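Local coordinates for iron-regulated ABC transporter siderophore-binding protein SirA (PDB 3MWF), which binds iron-loaded staphyloferrin B and probably hands this siderophore to an ABC transporter for iron uptake in Staphylococcus aureus, at residues A158-V166 and L185-N193; D171-G179 and V200-L209. One frame throughout, in Å; residues are numbered along the deposited sequence.

Contact 1: residues A158-V166 and L185-N193; sequences AWPLKASVV and LNDLGFKRN
W159 drives the edge of its six-membered ring into the face of F190, a T-shaped pair whose planes stand at 73° and whose centroids lie 5.0 Å apart. CH2 is the indole atom over the middle of the phenyl ring, with CZ3 beside it. The indole reaches this far because its CG is anti to the backbone N (chi1 -168°), and one of its faces, near the rim, lies against the backbone N of L161. Further round the same edge, CZ2 of W159 comes to 3.4 Å from the carbonyl O of L188, an acceptor with no hydrogen-bonding partner in the model. Just after it G189, at positive phi, forms a Schellman motif.

A163 sets its methyl obliquely against F190 CD1 and also touches CD1 of L185, which in turn packs 3.5 Å from V165 CG2. F224 of strand 222-227 and L287 of helix 277-290 continue this apolar layer.

Outward from the rings the backbones meet in a single bridge at K162 and K191. K191 N gives a nearly straight bond to L161 O (2.9 Å), and K191 O receives A163 N at the same length, while the CA of K162 approaches that oxygen too. K191 CG touches CG of P160 (3.8 Å), which follows a cis peptide bond, before the lysine leads away. K162 lays its CD over the backbone at N193, and a water joins A163 O to N193 N. The amide of N193 turns to N219 and L217, and its OD1 caps the next helix at L196 N. The chemistry implies that the segment after the helix is held to 158-166 by the W159-F190 pair on its apolar side and by the two backbone bonds of K191, with the lysine chains lining the more solvent-exposed margin.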
loop_
_atom_site.group_PDB
_atom_site.type_symbol
_atom_site.label_atom_id
_atom_site.label_comp_id
_atom_site.label_asym_id
_atom_site.label_seq_id
_atom_site.Cartn_x
_atom_site.Cartn_y
_atom_site.Cartn_z
ATOM N N ALA A 158 3.127 7.358 27.549
ATOM C CA ALA A 158 2.375 6.307 26.853
ATOM C C ALA A 158 2.925 6.000 25.448
ATOM O O ALA A 158 2.530 5.004 24.850
ATOM C CB ALA A 158 0.868 6.607 26.804
ATOM N N TRP A 159 3.809 6.850 24.925
ATOM C CA TRP A 159 4.460 6.573 23.634
ATOM C C TRP A 159 5.599 5.565 23.836
ATOM O O TRP A 159 6.389 5.702 24.787
ATOM C CB TRP A 159 4.963 7.874 22.964
ATOM C CG TRP A 159 5.362 7.647 21.522
ATOM C CD1 TRP A 159 6.626 7.586 21.020
ATOM C CD2 TRP A 159 4.474 7.384 20.420
ATOM N NE1 TRP A 159 6.583 7.327 19.663
ATOM C CE2 TRP A 159 5.274 7.201 19.278
ATOM C CE3 TRP A 159 3.080 7.296 20.297
ATOM C CZ2 TRP A 159 4.723 6.907 18.002
ATOM C CZ3 TRP A 159 2.523 7.004 19.026
ATOM C CH2 TRP A 159 3.345 6.832 17.900
ATOM N N PRO A 160 5.710 4.549 22.951
ATOM C CA PRO A 160 4.845 4.294 21.762
ATOM C C PRO A 160 3.552 3.533 22.041
ATOM O O PRO A 160 3.522 2.614 22.878
ATOM C CB PRO A 160 5.746 3.430 20.879
ATOM C CG PRO A 160 6.546 2.592 21.924
ATOM C CD PRO A 160 6.893 3.659 22.966
ATOM N N LEU A 161 2.497 3.895 21.309
ATOM C CA LEU A 161 1.230 3.200 21.351
ATOM C C LEU A 161 1.363 1.925 20.524
ATOM O O LEU A 161 2.102 1.893 19.542
ATOM C CB LEU A 161 0.116 4.055 20.730
ATOM C CG LEU A 161 -0.152 5.402 21.405
ATOM C CD1 LEU A 161 -1.343 6.059 20.710
ATOM C CD2 LEU A 161 -0.382 5.201 22.899
ATOM N N LYS A 162 0.616 0.913 20.921
ATOM C CA LYS A 162 0.364 -0.221 20.028
ATOM C C LYS A 162 -0.822 0.082 19.101
ATOM O O LYS A 162 -1.848 0.640 19.513
ATOM C CB LYS A 162 0.136 -1.494 20.830
ATOM C CG LYS A 162 1.420 -1.994 21.449
ATOM C CD LYS A 162 1.167 -3.224 22.323
ATOM C CE LYS A 162 0.885 -2.858 23.759
ATOM N NZ LYS A 162 0.580 -4.066 24.603
ATOM N N ALA A 163 -0.669 -0.311 17.834
ATOM C CA ALA A 163 -1.705 -0.065 16.816
ATOM C C ALA A 163 -2.023 -1.379 16.115
ATOM O O ALA A 163 -1.178 -2.277 16.049
ATOM C CB ALA A 163 -1.200 0.968 15.774
ATOM N N SER A 164 -3.252 -1.493 15.625
ATOM C CA SER A 164 -3.547 -2.546 14.616
ATOM C C SER A 164 -4.421 -1.925 13.546
ATOM O O SER A 164 -5.144 -0.967 13.817
ATOM C CB SER A 164 -4.211 -3.772 15.229
ATOM O OG SER A 164 -5.506 -3.498 15.753
ATOM N N VAL A 165 -4.319 -2.477 12.341
ATOM C CA VAL A 165 -5.113 -2.048 11.199
ATOM C C VAL A 165 -5.983 -3.249 10.835
ATOM O O VAL A 165 -5.478 -4.306 10.409
ATOM C CB VAL A 165 -4.194 -1.649 10.014
ATOM C CG1 VAL A 165 -5.058 -1.249 8.787
ATOM C CG2 VAL A 165 -3.287 -0.487 10.448
ATOM N N VAL A 166 -7.279 -3.108 11.070
ATOM C CA VAL A 166 -8.243 -4.215 10.895
ATOM C C VAL A 166 -9.065 -3.899 9.664
ATOM O O VAL A 166 -9.626 -2.789 9.560
ATOM C CB VAL A 166 -9.160 -4.341 12.125
ATOM C CG1 VAL A 166 -10.268 -5.369 11.901
ATOM C CG2 VAL A 166 -8.301 -4.712 13.388
ATOM N N LEU A 185 2.871 2.501 9.692
ATOM C CA LEU A 185 2.722 2.681 11.139
ATOM C C LEU A 185 4.006 2.269 11.859
ATOM O O LEU A 185 4.384 2.911 12.854
ATOM C CB LEU A 185 1.517 1.933 11.715
ATOM C CG LEU A 185 0.145 2.355 11.206
ATOM C CD1 LEU A 185 -0.923 1.607 11.973
ATOM C CD2 LEU A 185 -0.039 3.882 11.279
ATOM N N ASN A 186 4.623 1.174 11.418
ATOM C CA ASN A 186 5.903 0.756 11.997
ATOM C C ASN A 186 6.984 1.871 11.840
ATOM O O ASN A 186 7.724 2.187 12.787
ATOM C CB ASN A 186 6.397 -0.564 11.367
ATOM C CG ASN A 186 7.513 -1.209 12.192
ATOM O OD1 ASN A 186 8.708 -1.119 11.859
ATOM N ND2 ASN A 186 7.132 -1.827 13.275
ATOM N N ASP A 187 7.049 2.490 10.665
ATOM C CA ASP A 187 7.966 3.613 10.450
ATOM C C ASP A 187 7.705 4.747 11.436
ATOM O O ASP A 187 8.643 5.395 11.932
ATOM C CB ASP A 187 7.797 4.176 9.027
ATOM C CG ASP A 187 8.441 3.317 7.951
ATOM O OD1 ASP A 187 9.234 2.392 8.235
ATOM O OD2 ASP A 187 8.176 3.603 6.774
ATOM N N LEU A 188 6.436 4.993 11.702
ATOM C CA LEU A 188 6.003 6.097 12.557
ATOM C C LEU A 188 6.241 5.843 14.047
ATOM O O LEU A 188 6.007 6.716 14.872
ATOM C CB LEU A 188 4.533 6.388 12.297
ATOM C CG LEU A 188 4.274 6.896 10.885
ATOM C CD1 LEU A 188 2.792 6.947 10.670
ATOM C CD2 LEU A 188 4.931 8.318 10.669
ATOM N N GLY A 189 6.685 4.633 14.372
ATOM C CA GLY A 189 6.996 4.252 15.756
ATOM C C GLY A 189 5.931 3.546 16.558
ATOM O O GLY A 189 6.135 3.266 17.747
ATOM N N PHE A 190 4.788 3.248 15.934
ATOM C CA PHE A 190 3.763 2.453 16.579
ATOM C C PHE A 190 4.298 1.052 16.732
ATOM O O PHE A 190 5.060 0.600 15.890
ATOM C CB PHE A 190 2.491 2.402 15.724
ATOM C CG PHE A 190 1.717 3.713 15.717
ATOM C CD1 PHE A 190 0.826 4.014 16.753
ATOM C CD2 PHE A 190 1.875 4.617 14.668
ATOM C CE1 PHE A 190 0.096 5.202 16.749
ATOM C CE2 PHE A 190 1.150 5.852 14.661
ATOM C CZ PHE A 190 0.279 6.134 15.689
ATOM N N LYS A 191 3.871 0.375 17.792
ATOM C CA LYS A 191 4.269 -1.020 18.033
ATOM C C LYS A 191 3.061 -1.939 17.943
ATOM O O LYS A 191 1.930 -1.491 17.718
ATOM C CB LYS A 191 4.940 -1.156 19.410
ATOM C CG LYS A 191 6.163 -0.297 19.560
ATOM C CD LYS A 191 7.213 -0.571 18.520
ATOM C CE LYS A 191 8.406 0.413 18.621
ATOM N NZ LYS A 191 9.398 0.197 17.540
ATOM N N ARG A 192 3.312 -3.248 18.091
ATOM C CA ARG A 192 2.257 -4.256 17.981
ATOM C C ARG A 192 2.220 -5.108 19.239
ATOM O O ARG A 192 3.264 -5.290 19.895
ATOM C CB ARG A 192 2.548 -5.181 16.792
ATOM C CG ARG A 192 2.763 -4.431 15.485
ATOM C CD ARG A 192 2.923 -5.401 14.323
ATOM N NE ARG A 192 3.231 -4.718 13.053
ATOM C CZ ARG A 192 4.450 -4.461 12.577
ATOM N NH1 ARG A 192 5.547 -4.818 13.270
ATOM N NH2 ARG A 192 4.587 -3.845 11.404
ATOM N N ASN A 193 1.056 -5.660 19.561
ATOM C CA ASN A 193 0.968 -6.602 20.685
ATOM C C ASN A 193 1.898 -7.767 20.410
ATOM O O ASN A 193 2.217 -8.066 19.257
ATOM C CB ASN A 193 -0.474 -7.023 21.005
ATOM C CG ASN A 193 -1.038 -8.012 20.016
ATOM O OD1 ASN A 193 -0.578 -9.177 19.936
ATOM N ND2 ASN A 193 -2.069 -7.592 19.282
HETATM O O HOH W 1 -1.100 -4.254 18.272
#

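Contact 2: residues D171-G179 and V200-L209; sequences DHTRIYAGG and VDNGKDIIQL. With SE8 (5-[(2-{[(3S)-5-{[(2S)-2-amino-2-carboxyethyl]amino}-3-carboxy-3-hydroxy-5-oxopentanoyl]amino}ethyl)amino]-2,5-dioxopentanoic acid), chain C.
I206 lays its CG2 methyl over one face of the Y176 ring, 4.0 Å from the centroid and 15° off the normal, a CH-pi contact, while its CD1 reaches past CE2 to C11 of the siderophore. Y176 OH donates to carboxylate oxygen O24 of SE8 at 2.6 Å, the ligand oxygen lying near the ring plane. R174 runs extended from CG to NE along the same sheet face, its CD touching I206 CG2. Its NH1 bonds SE8 O25 (2.8 Å) and Y176 OH, and NH2 bonds SE8 O30 (3.0 Å).

Behind the arginine, NE donates to H172 NE2 in the imidazole plane at 2.9 Å, and H172 ND1 in turn donates to D171 OD1. This chain of bonds uses both ring nitrogens, fixes the imidazole's rotation and probably helps position the guanidinium from the second shell. Q208 lies beside R174, pointing the same way.

Backbone bonds pair T173 with L209 and I175 with I207, whose side chains occupy the other face, where I175 CD1 meets L209 CD1. Beyond Y176, G178 N bonds D205 O, A177 CB presses tightly on V200 CG2 (3.5 Å), and a water links G179 N to D205 OD1. This is an antiparallel strand pair at the edge of a mixed sheet, one face lining the siderophore pocket with R174, Y176 and I206.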
loop_
_atom_site.group_PDB
_atom_site.type_symbol
_atom_site.label_atom_id
_atom_site.label_comp_id
_atom_site.label_asym_id
_atom_site.label_seq_id
_atom_site.Cartn_x
_atom_site.Cartn_y
_atom_site.Cartn_z
ATOM N N ASP A 171 -16.129 -11.749 3.371
ATOM C CA ASP A 171 -16.275 -13.121 3.897
ATOM C C ASP A 171 -15.176 -13.479 4.906
ATOM O O ASP A 171 -15.013 -14.650 5.265
ATOM C CB ASP A 171 -16.279 -14.140 2.742
ATOM C CG ASP A 171 -15.003 -14.068 1.885
ATOM O OD1 ASP A 171 -14.055 -13.296 2.220
ATOM O OD2 ASP A 171 -14.949 -14.770 0.845
ATOM N N HIS A 172 -14.421 -12.472 5.355
ATOM C CA HIS A 172 -13.369 -12.673 6.363
ATOM C C HIS A 172 -12.872 -11.323 6.841
ATOM O O HIS A 172 -13.336 -10.289 6.367
ATOM C CB HIS A 172 -12.197 -13.551 5.836
ATOM C CG HIS A 172 -11.301 -12.877 4.831
ATOM N ND1 HIS A 172 -11.669 -12.687 3.514
ATOM C CD2 HIS A 172 -10.037 -12.387 4.943
ATOM C CE1 HIS A 172 -10.680 -12.097 2.859
ATOM N NE2 HIS A 172 -9.674 -11.910 3.701
ATOM N N THR A 173 -11.922 -11.335 7.771
ATOM C CA THR A 173 -11.367 -10.113 8.287
ATOM C C THR A 173 -9.847 -10.237 8.212
ATOM O O THR A 173 -9.318 -11.335 8.350
ATOM C CB THR A 173 -11.832 -9.864 9.734
ATOM O OG1 THR A 173 -13.260 -9.674 9.742
ATOM C CG2 THR A 173 -11.157 -8.632 10.343
ATOM N N ARG A 174 -9.161 -9.142 7.936
ATOM C CA ARG A 174 -7.694 -9.159 7.900
ATOM C C ARG A 174 -7.063 -8.228 8.925
ATOM O O ARG A 174 -7.664 -7.242 9.325
ATOM C CB ARG A 174 -7.204 -8.737 6.512
ATOM C CG ARG A 174 -7.519 -9.805 5.426
ATOM C CD ARG A 174 -7.119 -9.231 4.084
ATOM N NE ARG A 174 -7.450 -10.181 3.009
ATOM C CZ ARG A 174 -6.921 -10.093 1.790
ATOM N NH1 ARG A 174 -6.116 -9.068 1.493
ATOM N NH2 ARG A 174 -7.250 -10.995 0.850
ATOM N N ILE A 175 -5.840 -8.540 9.340
ATOM C CA ILE A 175 -5.042 -7.521 10.053
ATOM C C ILE A 175 -3.870 -7.196 9.158
ATOM O O ILE A 175 -3.132 -8.106 8.765
ATOM C CB ILE A 175 -4.489 -8.054 11.416
ATOM C CG1 ILE A 175 -5.647 -8.548 12.276
ATOM C CG2 ILE A 175 -3.634 -6.945 12.086
ATOM C CD1 ILE A 175 -5.158 -9.318 13.597
ATOM N N TYR A 176 -3.698 -5.911 8.813
ATOM C CA TYR A 176 -2.552 -5.476 8.014
ATOM C C TYR A 176 -1.459 -5.127 9.014
ATOM O O TYR A 176 -1.268 -3.971 9.349
ATOM C CB TYR A 176 -2.915 -4.297 7.076
ATOM C CG TYR A 176 -3.652 -4.786 5.872
ATOM C CD1 TYR A 176 -4.958 -5.264 5.986
ATOM C CD2 TYR A 176 -3.031 -4.801 4.611
ATOM C CE1 TYR A 176 -5.643 -5.788 4.871
ATOM C CE2 TYR A 176 -3.698 -5.306 3.495
ATOM C CZ TYR A 176 -5.005 -5.798 3.629
ATOM O OH TYR A 176 -5.701 -6.312 2.558
ATOM N N ALA A 177 -0.797 -6.173 9.518
ATOM C CA ALA A 177 0.259 -6.046 10.526
ATOM C C ALA A 177 1.470 -5.379 9.900
ATOM O O ALA A 177 1.989 -4.377 10.410
ATOM C CB ALA A 177 0.613 -7.446 11.094
ATOM N N GLY A 178 1.866 -5.932 8.758
ATOM C CA GLY A 178 2.708 -5.274 7.782
ATOM C C GLY A 178 1.794 -4.799 6.662
ATOM O O GLY A 178 0.740 -4.184 6.902
ATOM N N GLY A 179 2.164 -5.111 5.437
ATOM C CA GLY A 179 1.422 -4.569 4.316
ATOM C C GLY A 179 1.568 -3.053 4.248
ATOM O O GLY A 179 2.431 -2.455 4.919
ATOM N N VAL A 200 4.506 -11.163 12.548
ATOM C CA VAL A 200 5.347 -10.366 11.685
ATOM C C VAL A 200 6.775 -10.910 11.663
ATOM O O VAL A 200 7.374 -11.025 10.593
ATOM C CB VAL A 200 5.297 -8.867 12.090
ATOM C CG1 VAL A 200 6.333 -8.052 11.318
ATOM C CG2 VAL A 200 3.870 -8.338 11.828
ATOM N N ASP A 201 7.293 -11.263 12.832
ATOM C CA ASP A 201 8.657 -11.813 12.918
ATOM C C ASP A 201 8.772 -13.143 12.164
ATOM O O ASP A 201 9.876 -13.508 11.717
ATOM C CB ASP A 201 9.061 -12.026 14.367
ATOM C CG ASP A 201 9.210 -10.733 15.153
ATOM O OD1 ASP A 201 9.390 -9.633 14.591
ATOM O OD2 ASP A 201 9.192 -10.859 16.377
ATOM N N ASN A 202 7.655 -13.858 12.028
ATOM C CA ASN A 202 7.580 -15.132 11.287
ATOM C C ASN A 202 7.337 -14.918 9.795
ATOM O O ASN A 202 7.098 -15.877 9.045
ATOM C CB ASN A 202 6.488 -16.032 11.867
ATOM C CG ASN A 202 6.826 -16.542 13.252
ATOM O OD1 ASN A 202 7.980 -16.508 13.665
ATOM N ND2 ASN A 202 5.812 -17.016 13.983
ATOM N N GLY A 203 7.418 -13.667 9.361
ATOM C CA GLY A 203 7.292 -13.331 7.944
ATOM C C GLY A 203 5.885 -13.049 7.458
ATOM O O GLY A 203 5.669 -12.894 6.243
ATOM N N LYS A 204 4.910 -12.993 8.372
ATOM C CA LYS A 204 3.553 -12.647 7.954
ATOM C C LYS A 204 3.433 -11.113 7.826
ATOM O O LYS A 204 4.020 -10.351 8.630
ATOM C CB LYS A 204 2.502 -13.222 8.889
ATOM C CG LYS A 204 2.501 -14.772 8.941
ATOM C CD LYS A 204 1.186 -15.337 9.443
ATOM C CE LYS A 204 0.069 -15.242 8.399
ATOM N NZ LYS A 204 -1.130 -16.045 8.804
ATOM N N ASP A 205 2.713 -10.677 6.803
ATOM C CA ASP A 205 2.461 -9.253 6.549
ATOM C C ASP A 205 0.954 -8.990 6.757
ATOM O O ASP A 205 0.543 -8.079 7.495
ATOM C CB ASP A 205 2.749 -8.876 5.081
ATOM C CG ASP A 205 4.191 -9.092 4.641
ATOM O OD1 ASP A 205 5.142 -8.651 5.329
ATOM O OD2 ASP A 205 4.362 -9.681 3.543
ATOM N N ILE A 206 0.127 -9.793 6.090
ATOM C CA ILE A 206 -1.314 -9.563 6.088
ATOM C C ILE A 206 -1.914 -10.847 6.602
ATOM O O ILE A 206 -1.705 -11.912 6.000
ATOM C CB ILE A 206 -1.814 -9.247 4.656
ATOM C CG1 ILE A 206 -1.161 -7.941 4.174
ATOM C CG2 ILE A 206 -3.381 -9.170 4.634
ATOM C CD1 ILE A 206 -1.216 -7.685 2.656
ATOM N N ILE A 207 -2.596 -10.772 7.738
ATOM C CA ILE A 207 -3.155 -11.946 8.395
ATOM C C ILE A 207 -4.626 -12.091 8.067
ATOM O O ILE A 207 -5.411 -11.186 8.343
ATOM C CB ILE A 207 -2.977 -11.831 9.914
ATOM C CG1 ILE A 207 -1.491 -11.662 10.220
ATOM C CG2 ILE A 207 -3.563 -13.046 10.628
ATOM C CD1 ILE A 207 -1.228 -11.091 11.533
ATOM N N GLN A 208 -5.005 -13.222 7.465
ATOM C CA GLN A 208 -6.411 -13.451 7.179
ATOM C C GLN A 208 -6.975 -14.180 8.363
ATOM O O GLN A 208 -6.347 -15.139 8.857
ATOM C CB GLN A 208 -6.567 -14.313 5.935
ATOM C CG GLN A 208 -6.095 -13.621 4.727
ATOM C CD GLN A 208 -6.679 -14.231 3.446
ATOM O OE1 GLN A 208 -6.615 -13.606 2.400
ATOM N NE2 GLN A 208 -7.262 -15.459 3.536
ATOM N N LEU A 209 -8.093 -13.690 8.884
ATOM C CA LEU A 209 -8.774 -14.349 9.986
ATOM C C LEU A 209 -10.154 -14.795 9.594
ATOM O O LEU A 209 -10.916 -14.045 8.955
ATOM C CB LEU A 209 -8.895 -13.401 11.165
ATOM C CG LEU A 209 -7.558 -12.911 11.696
ATOM C CD1 LEU A 209 -7.814 -11.924 12.793
ATOM C CD2 LEU A 209 -6.706 -14.118 12.197
HETATM C C1 SE8 C . -6.628 -9.274 -5.006
HETATM C C2 SE8 C . -7.707 -8.813 -4.067
HETATM C C3 SE8 C . -8.086 -7.367 -4.347
HETATM N N4 SE8 C . -7.005 -6.431 -4.055
HETATM C C5 SE8 C . -6.905 -5.822 -2.891
HETATM C C6 SE8 C . -5.655 -5.010 -2.656
HETATM C C7 SE8 C . -4.511 -5.899 -2.170
HETATM C C8 SE8 C . -3.231 -5.045 -2.120
HETATM C C9 SE8 C . -2.042 -5.726 -1.444
HETATM N N10 SE8 C . -1.902 -7.041 -1.606
HETATM C C11 SE8 C . -0.764 -7.695 -1.002
HETATM C C12 SE8 C . 0.115 -8.341 -2.059
HETATM N N13 SE8 C . 0.988 -9.364 -1.499
HETATM C C14 SE8 C . 0.607 -10.655 -1.266
HETATM C C15 SE8 C . -0.609 -11.205 -1.952
HETATM C C16 SE8 C . -1.735 -10.675 -1.100
HETATM C C17 SE8 C . -3.018 -10.387 -1.815
HETATM C C18 SE8 C . -4.164 -11.079 -1.247
HETATM O O19 SE8 C . -6.939 -9.522 -6.200
HETATM O O20 SE8 C . -5.480 -9.442 -4.548
HETATM N N21 SE8 C . -7.234 -8.972 -2.678
HETATM O O22 SE8 C . -7.744 -5.884 -2.013
HETATM C C23 SE8 C . -4.856 -6.507 -0.821
HETATM O O24 SE8 C . -4.791 -5.794 0.211
HETATM O O25 SE8 C . -5.185 -7.717 -0.751
HETATM O O26 SE8 C . -4.370 -7.005 -3.080
HETATM O O27 SE8 C . -1.250 -5.051 -0.795
HETATM O O28 SE8 C . 1.197 -11.386 -0.493
HETATM O O29 SE8 C . -3.124 -9.535 -2.703
HETATM O O30 SE8 C . -5.275 -10.586 -1.408
HETATM O O31 SE8 C . -3.997 -12.127 -0.572
HETATM O O HOH W 2 4.990 -6.108 5.499
#

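Overall arrangement
Contacts 1 and 2 have centres 15 Å apart and alternate along the chain: 158-166, 171-179, 185-193, then 200-209. Both reach the same five-stranded mixed sheet, where strand 173-176 lies between 163-168 and the edge strand 206-209. They join directly: V165 O meets Y176 N at 2.9 Å, a probable backbone hydrogen bond, V166 packs on T173, and R192 NH2 probably bonds A177 O at 2.8 Å. Helix 179-187 leads from the end of contact 2's first segment into the second segment of contact 1. Contact 1 thus joins strand 163-168, neighbour of the pocket strand 173-176, to the residues after helix 179-187; the side chain of V165 is about 10 Å from SE8.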